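Local coordinates for amidase, hydantoinase/carbamoylase family (Paraburkholderia phymatum, PDB 6C0D), which probably hydrolyses N-carbamoyl-L-amino acids as a zinc-dependent, homodimeric amidase of the peptidase M20 family, at residues G108-R113 against L404-A409; A253-A258 against T267-G272. One frame throughout, in Å; residues are numbered along the deposited sequence. Where two conformers were deposited one is given.

Interaction 1 of 2, residues G108-R113 against L404-A409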
ATOM      1  N   GLY A 108     -21.879  23.438  28.397  1.00 18.41           N
ATOM      2  CA  GLY A 108     -23.018  23.003  29.195  1.00 18.76           C
ATOM      3  C   GLY A 108     -22.940  23.521  30.618  1.00 18.20           C
ATOM      4  O   GLY A 108     -23.917  24.038  31.160  1.00 18.64           O
ATOM      5  N   LEU A 109     -21.760  23.424  31.226  1.00 17.77           N
ATOM      6  CA  LEU A 109     -21.567  23.932  32.579  1.00 18.91           C
ATOM      7  C   LEU A 109     -21.840  25.429  32.650  1.00 21.64           C
ATOM      8  O   LEU A 109     -22.548  25.907  33.550  1.00 20.36           O
ATOM      9  CB  LEU A 109     -20.135  23.617  33.036  1.00 22.64           C
ATOM     10  CG  LEU A 109     -19.682  23.999  34.439  1.00 26.59           C
ATOM     11  CD1 LEU A 109     -20.532  23.272  35.475  1.00 27.26           C
ATOM     12  CD2 LEU A 109     -18.179  23.646  34.604  1.00 26.82           C
ATOM     13  N   GLU A 110     -21.271  26.197  31.718  1.00 16.67           N
ATOM     14  CA  GLU A 110     -21.454  27.643  31.788  1.00 17.83           C
ATOM     15  C   GLU A 110     -22.904  28.018  31.535  1.00 18.46           C
ATOM     16  O   GLU A 110     -23.431  28.955  32.148  1.00 18.56           O
ATOM     17  CB  GLU A 110     -20.553  28.352  30.775  1.00 20.02           C
ATOM     18  CG  GLU A 110     -20.777  29.872  30.730  1.00 18.41           C
ATOM     19  CD  GLU A 110     -20.505  30.564  32.058  1.00 20.50           C
ATOM     20  OE1 GLU A 110     -19.745  30.016  32.893  1.00 23.52           O
ATOM     21  OE2 GLU A 110     -21.061  31.669  32.278  1.00 20.45           O
ATOM     22  N   ILE A 111     -23.556  27.312  30.616  1.00 17.25           N
ATOM     23  CA  ILE A 111     -24.959  27.605  30.327  1.00 19.65           C
ATOM     24  C   ILE A 111     -25.821  27.305  31.539  1.00 19.75           C
ATOM     25  O   ILE A 111     -26.709  28.090  31.884  1.00 16.47           O
ATOM     26  CB  ILE A 111     -25.421  26.830  29.082  1.00 14.21           C
ATOM     27  CG1 ILE A 111     -24.677  27.378  27.849  1.00 16.46           C
ATOM     28  CG2 ILE A 111     -26.951  26.962  28.896  1.00 16.25           C
ATOM     29  CD1 ILE A 111     -24.782  26.467  26.627  1.00 16.47           C
ATOM     30  N   ALA A 112     -25.546  26.194  32.234  1.00 16.22           N
ATOM     31  CA  ALA A 112     -26.276  25.919  33.479  1.00 17.94           C
ATOM     32  C   ALA A 112     -26.067  27.034  34.492  1.00 19.77           C
ATOM     33  O   ALA A 112     -27.024  27.509  35.123  1.00 18.86           O
ATOM     34  CB  ALA A 112     -25.832  24.580  34.057  1.00 19.98           C
ATOM     35  N   ARG A 113     -24.815  27.502  34.632  1.00 19.21           N
ATOM     36  CA  ARG A 113     -24.536  28.593  35.555  1.00 20.06           C
ATOM     37  C   ARG A 113     -25.277  29.856  35.136  1.00 20.27           C
ATOM     38  O   ARG A 113     -25.964  30.486  35.947  1.00 21.94           O
ATOM     39  CB  ARG A 113     -23.019  28.837  35.635  1.00 21.17           C
ATOM     40  CG  ARG A 113     -22.271  27.739  36.429  1.00 22.66           C
ATOM     41  CD  ARG A 113     -20.782  28.090  36.637  1.00 22.51           C
ATOM     42  NE  ARG A 113     -20.061  28.207  35.363  1.00 24.33           N
ATOM     43  CZ  ARG A 113     -18.916  27.591  35.070  1.00 26.73           C
ATOM     44  NH1 ARG A 113     -18.320  26.808  35.966  1.00 25.70           N
ATOM     45  NH2 ARG A 113     -18.351  27.785  33.879  1.00 22.60           N
ATOM     46  N   LEU A 404     -18.411  33.475  21.439  1.00 17.34           N
ATOM     47  CA  LEU A 404     -19.642  33.654  20.654  1.00 14.83           C
ATOM     48  C   LEU A 404     -20.455  32.362  20.570  1.00 19.32           C
ATOM     49  O   LEU A 404     -21.688  32.376  20.713  1.00 15.02           O
ATOM     50  CB  LEU A 404     -19.306  34.160  19.247  1.00 15.72           C
ATOM     51  CG  LEU A 404     -20.503  34.283  18.298  1.00 16.31           C
ATOM     52  CD1 LEU A 404     -21.534  35.293  18.844  1.00 19.97           C
ATOM     53  CD2 LEU A 404     -20.077  34.665  16.869  1.00 17.48           C
ATOM     54  N   GLY A 405     -19.785  31.230  20.344  1.00 16.82           N
ATOM     55  CA  GLY A 405     -20.497  29.956  20.319  1.00 14.83           C
ATOM     56  C   GLY A 405     -21.283  29.717  21.596  1.00 15.66           C
ATOM     57  O   GLY A 405     -22.423  29.236  21.563  1.00 14.76           O
ATOM     58  N   CYS A 406     -20.692  30.062  22.734  1.00 17.25           N
ATOM     59  CA  CYS A 406     -21.375  29.837  24.004  1.00 17.35           C
ATOM     60  C   CYS A 406     -22.517  30.825  24.184  1.00 18.08           C
ATOM     61  O   CYS A 406     -23.564  30.470  24.732  1.00 15.95           O
ATOM     62  CB  CYS A 406     -20.389  29.945  25.161  1.00 16.11           C
ATOM     63  SG  CYS A 406     -21.055  29.219  26.715  1.00 19.33           S
ATOM     64  N   GLU A 407     -22.327  32.079  23.754  1.00 16.33           N
ATOM     65  CA  GLU A 407     -23.429  33.044  23.793  1.00 15.38           C
ATOM     66  C   GLU A 407     -24.628  32.567  22.974  1.00 18.69           C
ATOM     67  O   GLU A 407     -25.785  32.679  23.412  1.00 15.92           O
ATOM     68  CB  GLU A 407     -22.935  34.412  23.288  1.00 15.93           C
ATOM     69  CG  GLU A 407     -21.990  35.077  24.287  1.00 20.87           C
ATOM     70  CD  GLU A 407     -21.359  36.355  23.742  1.00 31.99           C
ATOM     71  OE1 GLU A 407     -21.229  36.464  22.521  1.00 27.56           O
ATOM     72  OE2 GLU A 407     -20.984  37.237  24.529  1.00 31.24           O
ATOM     73  N   VAL A 408     -24.376  32.071  21.761  1.00 14.34           N
ATOM     74  CA  VAL A 408     -25.464  31.554  20.919  1.00 13.09           C
ATOM     75  C   VAL A 408     -26.115  30.355  21.593  1.00 15.42           C
ATOM     76  O   VAL A 408     -27.346  30.263  21.689  1.00 14.91           O
ATOM     77  CB  VAL A 408     -24.943  31.196  19.512  1.00 15.30           C
ATOM     78  CG1 VAL A 408     -26.047  30.434  18.686  1.00 13.35           C
ATOM     79  CG2 VAL A 408     -24.475  32.472  18.773  1.00 16.37           C
ATOM     80  N   ALA A 409     -25.296  29.429  22.098  1.00 15.82           N
ATOM     81  CA  ALA A 409     -25.852  28.235  22.737  1.00 14.54           C
ATOM     82  C   ALA A 409     -26.670  28.585  23.979  1.00 16.23           C
ATOM     83  O   ALA A 409     -27.734  27.993  24.220  1.00 15.31           O
ATOM     84  CB  ALA A 409     -24.732  27.254  23.098  1.00 14.81           C
TER
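Ile-111 reaches across from helix 102-117 and sets the end of its longer branch, CD1, 3.6 Å from CB of Ala-409 on helix 399-419. Its CG1 lies opposite the carbonyl carbon and CD1 continues outward in an extended chain, which carries the methyl over to the small alanine. One turn earlier on helix 399-419, SG of Cys-406 sits beside the inner part of the same chain, 4.2 Å from Ile-111 CG1. The sulfur also faces the aliphatic stem of Glu-110, with CG 4.1 Å away, so that glutamate contributes carbon here while its carboxylate turns elsewhere. A bend at chi2 (60°) turns that carboxylate to its own helix, toward Arg-113 one turn on, where Glu-110 OE1 receives both Arg-113 NH2 at 2.8 Å and Arg-113 NE at 3.1 Å. This side-on grip on one atom keeps the acceptor within 14° of the guanidinium plane; OE2 is held by Arg-20 and by the backbone N of Asp-17. The short axis segments approach to 10.0 Å and cross at -51°, the closest CA pair being Ile-111 and Cys-406. Such buried helix-helix packing, joining a helix early in the chain to the C-terminal one, belongs to the zinc-binding catalytic domain of the M20 fold.

Interaction 2 of 2, residues A253-A258 against T267-G272; sequences AHIDDA and TVWTVG
Between 253-258 and 267-272 the hydrogen bonding consists of one bond, from Trp-269 NE1 to Asp-256 OD1 at 2.9 Å. The N-H...O angle is 172°, and the acceptor lies in the ring plane, so the indole is met squarely at its edge. A chi1 of 66° places Trp-269 CG between its backbone N and carbonyl carbon, and from there the indole projects toward the helix. On the acceptor side the fit is less flat: the proton arrives on the anti side of the carboxylate, 25° out of its plane. The indole N-H is met by a carboxylate oxygen, which probably favours the aspartate as an anion. The helix lies against one side of the strands in the smaller, helix-and-sheet domain that many dimeric M20 enzymes use for dimerisation; strand 268-277 pairs antiparallel with 283-296, Thr-270 OG1 is hydrogen-bonded to Arg-241 NH1 of the second subunit, and Trp-269 packs on Met-238 of that subunit. Apolar contact is slighter. Ile-255, one residue before the aspartate, brings its CG2 branch to 4.2 Å from Trp-269 CD1, approaching the ring obliquely. Aromatic packing comes from the next turn of the same helix, where Phe-259 meets Trp-269 edge-to-face.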
ATOM      1  N   ALA A 253     -11.949   4.859 -11.051  1.00 19.60           N
ATOM      2  CA  ALA A 253     -12.565   5.831 -11.953  1.00 20.23           C
ATOM      3  C   ALA A 253     -14.043   5.527 -12.157  1.00 20.35           C
ATOM      4  O   ALA A 253     -14.851   6.449 -12.303  1.00 19.74           O
ATOM      5  CB  ALA A 253     -11.841   5.873 -13.304  1.00 21.82           C
ATOM      6  N   HIS A 254     -14.420   4.239 -12.199  1.00 16.33           N
ATOM      7  CA  HIS A 254     -15.847   3.914 -12.273  1.00 15.91           C
ATOM      8  C   HIS A 254     -16.595   4.371 -11.029  1.00 17.98           C
ATOM      9  O   HIS A 254     -17.740   4.837 -11.126  1.00 19.60           O
ATOM     10  CB  HIS A 254     -16.050   2.414 -12.466  1.00 17.31           C
ATOM     11  CG  HIS A 254     -15.512   1.902 -13.761  1.00 25.65           C
ATOM     12  ND1 HIS A 254     -15.164   0.584 -13.951  1.00 39.97           N
ATOM     13  CD2 HIS A 254     -15.247   2.531 -14.929  1.00 33.14           C
ATOM     14  CE1 HIS A 254     -14.704   0.421 -15.180  1.00 31.53           C
ATOM     15  NE2 HIS A 254     -14.750   1.585 -15.797  1.00 32.20           N
ATOM     16  N   ILE A 255     -15.994   4.199  -9.849  1.00 17.33           N
ATOM     17  CA  ILE A 255     -16.642   4.668  -8.621  1.00 17.56           C
ATOM     18  C   ILE A 255     -16.875   6.173  -8.693  1.00 20.36           C
ATOM     19  O   ILE A 255     -17.970   6.674  -8.389  1.00 18.50           O
ATOM     20  CB  ILE A 255     -15.793   4.302  -7.387  1.00 17.09           C
ATOM     21  CG1 ILE A 255     -15.787   2.787  -7.147  1.00 16.69           C
ATOM     22  CG2 ILE A 255     -16.306   5.045  -6.111  1.00 15.68           C
ATOM     23  CD1 ILE A 255     -14.764   2.351  -6.078  1.00 18.03           C
ATOM     24  N   ASP A 256     -15.829   6.918  -9.060  1.00 17.06           N
ATOM     25  CA  ASP A 256     -15.938   8.377  -9.101  1.00 18.23           C
ATOM     26  C   ASP A 256     -17.035   8.813 -10.060  1.00 17.60           C
ATOM     27  O   ASP A 256     -17.771   9.771  -9.790  1.00 19.42           O
ATOM     28  CB  ASP A 256     -14.601   8.994  -9.533  1.00 20.77           C
ATOM     29  CG  ASP A 256     -13.501   8.825  -8.486  1.00 21.26           C
ATOM     30  OD1 ASP A 256     -13.830   8.575  -7.310  1.00 19.18           O
ATOM     31  OD2 ASP A 256     -12.295   8.966  -8.836  1.00 20.38           O
ATOM     32  N   ASP A 257     -17.140   8.135 -11.199  1.00 20.44           N
ATOM     33  CA  ASP A 257     -18.162   8.494 -12.170  0.60 22.61           C
ATOM     34  C   ASP A 257     -19.556   8.208 -11.621  1.00 23.34           C
ATOM     35  O   ASP A 257     -20.443   9.069 -11.675  1.00 23.07           O
ATOM     36  CB  ASP A 257     -17.921   7.739 -13.479  0.60 20.47           C
ATOM     37  CG  ASP A 257     -19.060   7.909 -14.468  0.60 30.79           C
ATOM     38  OD1 ASP A 257     -19.126   8.969 -15.120  0.60 31.94           O
ATOM     39  OD2 ASP A 257     -19.894   6.983 -14.584  0.60 34.70           O
ATOM     40  N   ALA A 258     -19.764   7.012 -11.071  1.00 21.02           N
ATOM     41  CA  ALA A 258     -21.098   6.665 -10.575  1.00 24.16           C
ATOM     42  C   ALA A 258     -21.488   7.501  -9.360  1.00 24.77           C
ATOM     43  O   ALA A 258     -22.642   7.939  -9.245  1.00 23.98           O
ATOM     44  CB  ALA A 258     -21.149   5.173 -10.249  1.00 22.72           C
ATOM     45  N   THR A 267     -22.040  15.363  -0.465  1.00 17.85           N
ATOM     46  CA  THR A 267     -21.676  13.944  -0.470  1.00 18.26           C
ATOM     47  C   THR A 267     -20.158  13.793  -0.400  1.00 14.95           C
ATOM     48  O   THR A 267     -19.435  14.550  -1.046  1.00 19.74           O
ATOM     49  CB  THR A 267     -22.205  13.295  -1.750  1.00 19.32           C
ATOM     50  OG1 THR A 267     -23.589  13.649  -1.921  1.00 20.68           O
ATOM     51  CG2 THR A 267     -22.064  11.758  -1.711  1.00 18.58           C
ATOM     52  N   VAL A 268     -19.664  12.812   0.382  1.00 16.64           N
ATOM     53  CA  VAL A 268     -18.224  12.533   0.408  1.00 17.78           C
ATOM     54  C   VAL A 268     -17.950  11.057   0.161  1.00 18.50           C
ATOM     55  O   VAL A 268     -18.734  10.180   0.539  1.00 16.39           O
ATOM     56  CB  VAL A 268     -17.534  12.974   1.724  1.00 16.89           C
ATOM     57  CG1 VAL A 268     -17.548  14.519   1.843  1.00 17.92           C
ATOM     58  CG2 VAL A 268     -18.140  12.293   2.969  1.00 14.60           C
ATOM     59  N   TRP A 269     -16.802  10.787  -0.471  1.00 16.21           N
ATOM     60  CA  TRP A 269     -16.316   9.419  -0.572  1.00 17.55           C
ATOM     61  C   TRP A 269     -14.801   9.457  -0.694  1.00 16.80           C
ATOM     62  O   TRP A 269     -14.226  10.427  -1.205  1.00 17.01           O
ATOM     63  CB  TRP A 269     -16.947   8.647  -1.743  1.00 14.92           C
ATOM     64  CG  TRP A 269     -16.595   9.129  -3.144  1.00 16.20           C
ATOM     65  CD1 TRP A 269     -15.624   8.613  -3.997  1.00 15.70           C
ATOM     66  CD2 TRP A 269     -17.242  10.172  -3.862  1.00 18.41           C
ATOM     67  NE1 TRP A 269     -15.643   9.293  -5.189  1.00 19.39           N
ATOM     68  CE2 TRP A 269     -16.631  10.250  -5.137  1.00 18.75           C
ATOM     69  CE3 TRP A 269     -18.282  11.069  -3.549  1.00 20.92           C
ATOM     70  CZ2 TRP A 269     -17.023  11.185  -6.097  1.00 17.23           C
ATOM     71  CZ3 TRP A 269     -18.673  12.000  -4.516  1.00 23.06           C
ATOM     72  CH2 TRP A 269     -18.042  12.055  -5.762  1.00 22.24           C
ATOM     73  N   THR A 270     -14.165   8.398  -0.197  1.00 13.17           N
ATOM     74  CA  THR A 270     -12.719   8.421   0.041  1.00 14.46           C
ATOM     75  C   THR A 270     -12.144   7.031  -0.125  1.00 18.10           C
ATOM     76  O   THR A 270     -12.633   6.086   0.495  1.00 17.36           O
ATOM     77  CB  THR A 270     -12.402   8.900   1.469  1.00 19.84           C
ATOM     78  OG1 THR A 270     -13.220  10.030   1.797  1.00 19.94           O
ATOM     79  CG2 THR A 270     -10.918   9.289   1.595  1.00 17.41           C
ATOM     80  N   VAL A 271     -11.075   6.924  -0.908  1.00 16.24           N
ATOM     81  CA  VAL A 271     -10.256   5.717  -0.937  1.00 15.59           C
ATOM     82  C   VAL A 271      -9.102   5.975   0.026  1.00 16.03           C
ATOM     83  O   VAL A 271      -8.156   6.714  -0.293  1.00 19.20           O
ATOM     84  CB  VAL A 271      -9.764   5.400  -2.351  1.00 15.90           C
ATOM     85  CG1 VAL A 271      -8.740   4.246  -2.312  1.00 17.77           C
ATOM     86  CG2 VAL A 271     -10.957   5.036  -3.258  1.00 17.94           C
ATOM     87  N   GLY A 272      -9.169   5.364   1.210  1.00 16.23           N
ATOM     88  CA  GLY A 272      -8.186   5.676   2.226  1.00 17.57           C
ATOM     89  C   GLY A 272      -6.956   4.795   2.195  1.00 19.45           C
ATOM     90  O   GLY A 272      -5.921   5.139   2.778  1.00 19.91           O
TER

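How the interactions relate
The two contacts belong to different parts of an elongated chain: their centres are about 39 Å apart, their nearest atoms about 24 Å, and they fall on opposite sides of the chain's centre. In sequence, 253-258 and 267-272 both lie between 108-113 and 404-409, as expected if the dimerisation domain is an insertion within the catalytic one. Interaction 1 joins segments 291 residues apart at their closest ends; interaction 2 joins near neighbours, 9 residues apart at theirs. Interaction 1 is the one near the metal site, with the Ala-409 side chain about 10 Å from that of the zinc ligand His-196. Interaction 2 lies away from the zinc site but borders the second subunit.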